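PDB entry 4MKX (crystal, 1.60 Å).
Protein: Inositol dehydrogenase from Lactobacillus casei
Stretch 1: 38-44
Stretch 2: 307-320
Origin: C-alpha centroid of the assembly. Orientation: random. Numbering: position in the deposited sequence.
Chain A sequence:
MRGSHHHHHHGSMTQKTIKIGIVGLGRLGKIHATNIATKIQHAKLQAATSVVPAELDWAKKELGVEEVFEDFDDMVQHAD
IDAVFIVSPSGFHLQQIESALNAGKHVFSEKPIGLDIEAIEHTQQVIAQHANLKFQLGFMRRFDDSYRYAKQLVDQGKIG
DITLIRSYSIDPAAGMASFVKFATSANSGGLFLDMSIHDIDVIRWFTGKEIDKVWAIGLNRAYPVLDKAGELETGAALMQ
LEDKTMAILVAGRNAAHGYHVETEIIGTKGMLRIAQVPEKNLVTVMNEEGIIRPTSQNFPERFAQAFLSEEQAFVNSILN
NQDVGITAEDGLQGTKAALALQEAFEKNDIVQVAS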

# COMPACT_ATOMS: atom_id res chain seq x y z
N THR A 38 -8.59 28.27 -21.66
CA THR A 38 -9.77 27.41 -21.57
C THR A 38 -10.32 27.16 -20.16
O THR A 38 -11.52 26.95 -19.98
N LYS A 39 -9.45 27.17 -19.16
CA LYS A 39 -9.84 26.70 -17.83
C LYS A 39 -9.80 27.75 -16.74
O LYS A 39 -10.48 27.62 -15.72
N ILE A 40 -9.00 28.79 -16.93
CA ILE A 40 -8.78 29.75 -15.85
C ILE A 40 -9.87 30.81 -15.85
O ILE A 40 -10.17 31.42 -16.89
N GLN A 41 -10.47 31.05 -14.68
CA GLN A 41 -11.53 32.04 -14.56
C GLN A 41 -10.95 33.44 -14.64
O GLN A 41 -9.86 33.68 -14.13
N HIS A 42 -11.71 34.36 -15.25
CA HIS A 42 -11.37 35.78 -15.29
C HIS A 42 -10.07 36.06 -16.02
O HIS A 42 -9.38 37.02 -15.70
N ALA A 43 -9.74 35.23 -16.99
CA ALA A 43 -8.52 35.42 -17.75
C ALA A 43 -8.75 35.15 -19.23
O ALA A 43 -9.61 34.35 -19.61
N LYS A 44 -7.98 35.84 -20.05
CA LYS A 44 -8.02 35.65 -21.48
C LYS A 44 -6.59 35.59 -21.98
O LYS A 44 -5.77 36.42 -21.60
N PHE A 307 -0.48 23.15 -11.56
CA PHE A 307 -0.34 24.19 -12.57
C PHE A 307 -1.60 25.06 -12.64
O PHE A 307 -1.50 26.29 -12.66
N LEU A 308 -2.77 24.43 -12.71
CA LEU A 308 -4.03 25.16 -12.75
C LEU A 308 -4.19 26.04 -11.51
O LEU A 308 -4.58 27.20 -11.63
N SER A 309 -3.88 25.49 -10.34
CA SER A 309 -4.03 26.26 -9.11
C SER A 309 -3.09 27.47 -9.05
O SER A 309 -3.52 28.53 -8.63
N GLU A 310 -1.83 27.32 -9.45
CA GLU A 310 -0.93 28.47 -9.41
C GLU A 310 -1.32 29.53 -10.44
O GLU A 310 -1.13 30.71 -10.19
N GLU A 311 -1.83 29.12 -11.60
CA GLU A 311 -2.27 30.07 -12.61
C GLU A 311 -3.47 30.85 -12.07
O GLU A 311 -3.53 32.07 -12.20
N GLN A 312 -4.42 30.15 -11.46
CA GLN A 312 -5.60 30.82 -10.93
C GLN A 312 -5.22 31.75 -9.78
O GLN A 312 -5.78 32.85 -9.65
N ALA A 313 -4.26 31.33 -8.96
CA ALA A 313 -3.82 32.16 -7.86
C ALA A 313 -3.19 33.46 -8.35
O ALA A 313 -3.37 34.51 -7.74
N PHE A 314 -2.46 33.39 -9.46
CA PHE A 314 -1.84 34.59 -10.02
C PHE A 314 -2.91 35.57 -10.49
O PHE A 314 -2.87 36.76 -10.16
N VAL A 315 -3.89 35.06 -11.23
CA VAL A 315 -4.99 35.89 -11.73
C VAL A 315 -5.79 36.52 -10.58
O VAL A 315 -6.08 37.71 -10.61
N ASN A 316 -6.13 35.71 -9.58
CA ASN A 316 -6.84 36.22 -8.41
C ASN A 316 -6.04 37.24 -7.59
O ASN A 316 -6.62 38.13 -6.98
N SER A 317 -4.72 37.10 -7.58
CA SER A 317 -3.86 38.02 -6.83
C SER A 317 -3.96 39.44 -7.38
O SER A 317 -3.88 40.41 -6.63
N ILE A 318 -4.11 39.54 -8.69
CA ILE A 318 -4.25 40.83 -9.36
C ILE A 318 -5.64 41.40 -9.13
O ILE A 318 -5.79 42.58 -8.80
N LEU A 319 -6.66 40.56 -9.30
CA LEU A 319 -8.05 40.99 -9.10
C LEU A 319 -8.31 41.45 -7.67
O LEU A 319 -8.98 42.46 -7.46
N ASN A 320 -7.79 40.70 -6.70
CA ASN A 320 -8.02 40.99 -5.29
C ASN A 320 -6.91 41.78 -4.62
O ASN A 320 -6.96 42.02 -3.41

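Packing of the 38-44 segment of Lactobacillus casei inositol dehydrogenase against the helix of stretch 2. The segment runs along one flank of the helix, with Ile40 beside Gln312 and Ala43 beside Val315, and makes a type II beta turn from Ile40 to Ala43; 440 Å² is buried, both sides summed. Ile40 is the main bump: its CA-to-CB bond points toward the helix, and the m,m rotamer (chi1 -62°, chi2 -61°) fills a hollow made by Leu308, Glu311, Gln312 and Val315. Its CD1 lies 3.6 Å from Leu308 O, 3.6 Å from Glu311 OE1 and 3.9 Å from Leu308 CD2; its CG2 sits 4.0 Å from Val315 CG2 and 3.4 Å from Gln312 OE1. Leu308 (m,t) starts sideways, but its end comes nearer, so that CD2 also meets Lys39 CB at 3.7 Å and Lys39 CD at 3.8 Å, before the end of the Lys39 chain leads away. Val315 (chi1 170°, t) is the helix's answering knob. Its CG1 nestles against the turn backbone, 3.7 Å from both Gln41 O and His42 O, while its CG2 touches Ala43 CB at 4.0 Å. Farther along, Leu319 (m,t) points toward the turn and its CD1 packs 3.6 Å from His42 CB, approaching the imidazole obliquely. The polar clasp is Gln312, whose t,p side chain folds its amide back to the turn. Gln41 N donates to Gln312 OE1 (2.9 Å) and Gln312 NE2 donates to Gln41 O (3.1 Å), so one carboxamide satisfies both backbone polar groups of a single residue. Gln312 NE2 also donates to Asn316 OD1 (3.1 Å), steadying the amide from one helical turn on. The CA-to-CB bond of Gln41 (chi1 m, chi2 t) points sideways; water 1 donates to Gln41 OE1 (3.2 Å) and weakly accepts from Asn316 ND2 (3.3 Å), bridging the two side chains. Both carboxylate oxygens of Glu311 are hydrogen-bonded elsewhere in the structure.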

# COMPACT_ATOMS: atom_id res chain seq x y z
CB THR A 38 -9.52 26.05 -22.26
OG1 THR A 38 -8.41 25.39 -21.64
CG2 THR A 38 -9.22 26.26 -23.74
CB LYS A 39 -8.96 25.52 -17.43
CG LYS A 39 -9.16 24.30 -18.32
CD LYS A 39 -8.14 23.22 -17.98
CE LYS A 39 -8.17 22.10 -19.01
NZ LYS A 39 -9.55 21.57 -19.22
CB ILE A 40 -7.37 30.38 -15.93
CG1 ILE A 40 -6.29 29.30 -15.77
CG2 ILE A 40 -7.20 31.46 -14.86
CD1 ILE A 40 -6.34 28.55 -14.43
CB GLN A 41 -12.24 31.93 -13.21
CG GLN A 41 -12.89 30.61 -12.90
CD GLN A 41 -13.50 30.60 -11.51
OE1 GLN A 41 -13.03 29.90 -10.62
NE2 GLN A 41 -14.53 31.41 -11.32
CB HIS A 42 -11.31 36.38 -13.88
CG HIS A 42 -12.53 36.12 -13.06
ND1 HIS A 42 -13.81 36.33 -13.53
CD2 HIS A 42 -12.67 35.67 -11.79
CE1 HIS A 42 -14.68 36.02 -12.59
NE2 HIS A 42 -14.02 35.61 -11.52
CB ALA A 43 -7.42 34.51 -17.22
CB LYS A 44 -8.73 36.84 -22.12
CG LYS A 44 -8.74 36.85 -23.63
CD LYS A 44 -9.51 38.07 -24.13
CE LYS A 44 -9.44 38.19 -25.64
NZ LYS A 44 -9.87 36.94 -26.32
CB PHE A 307 -0.04 23.59 -13.95
CG PHE A 307 1.34 23.03 -14.08
CD1 PHE A 307 2.45 23.78 -13.68
CD2 PHE A 307 1.54 21.75 -14.58
CE1 PHE A 307 3.74 23.26 -13.79
CE2 PHE A 307 2.82 21.23 -14.70
CZ PHE A 307 3.92 21.98 -14.30
CB LEU A 308 -5.21 24.19 -12.88
CG LEU A 308 -5.44 23.63 -14.28
CD1 LEU A 308 -6.27 22.35 -14.23
CD2 LEU A 308 -6.13 24.69 -15.14
CB SER A 309 -3.83 25.37 -7.88
OG SER A 309 -4.93 24.47 -7.75
CB GLU A 310 0.55 28.08 -9.58
CG GLU A 310 0.98 27.78 -11.01
CD GLU A 310 2.44 27.41 -11.14
OE1 GLU A 310 3.24 27.66 -10.20
OE2 GLU A 310 2.81 26.83 -12.20
CB GLU A 311 -2.66 29.34 -13.90
CG GLU A 311 -1.48 28.70 -14.63
CD GLU A 311 -1.90 27.52 -15.46
OE1 GLU A 311 -3.11 27.19 -15.43
OE2 GLU A 311 -1.05 26.88 -16.10
CB GLN A 312 -6.65 29.81 -10.47
CG GLN A 312 -8.02 30.44 -10.18
CD GLN A 312 -8.69 30.99 -11.44
OE1 GLN A 312 -9.13 30.23 -12.30
NE2 GLN A 312 -8.76 32.32 -11.54
CB ALA A 313 -2.84 31.39 -6.97
CB PHE A 314 -0.89 34.21 -11.15
CG PHE A 314 -0.32 35.39 -11.89
CD1 PHE A 314 0.63 36.22 -11.30
CD2 PHE A 314 -0.72 35.66 -13.19
CE1 PHE A 314 1.16 37.31 -11.99
CE2 PHE A 314 -0.20 36.74 -13.88
CZ PHE A 314 0.75 37.56 -13.28
CB VAL A 315 -5.91 35.09 -12.68
CG1 VAL A 315 -7.17 35.88 -12.99
CG2 VAL A 315 -5.17 34.75 -13.96
CB ASN A 316 -7.32 35.08 -7.50
CG ASN A 316 -8.31 34.16 -8.19
OD1 ASN A 316 -8.80 34.46 -9.28
ND2 ASN A 316 -8.60 33.04 -7.56
CB SER A 317 -2.40 37.55 -6.81
OG SER A 317 -1.74 37.81 -8.05
CB ILE A 318 -4.03 40.68 -10.87
CG1 ILE A 318 -2.59 40.24 -11.15
CG2 ILE A 318 -4.35 42.00 -11.58
CD1 ILE A 318 -2.37 39.79 -12.58
CB LEU A 319 -9.01 39.86 -9.46
CG LEU A 319 -9.18 39.54 -10.94
CD1 LEU A 319 -10.04 38.30 -11.13
CD2 LEU A 319 -9.79 40.73 -11.67
CB ASN A 320 -8.26 39.69 -4.51
CG ASN A 320 -9.47 38.93 -5.01
OD1 ASN A 320 -10.32 39.49 -5.70
ND2 ASN A 320 -9.56 37.66 -4.64
O HOH W 1 -11.27 31.15 -8.28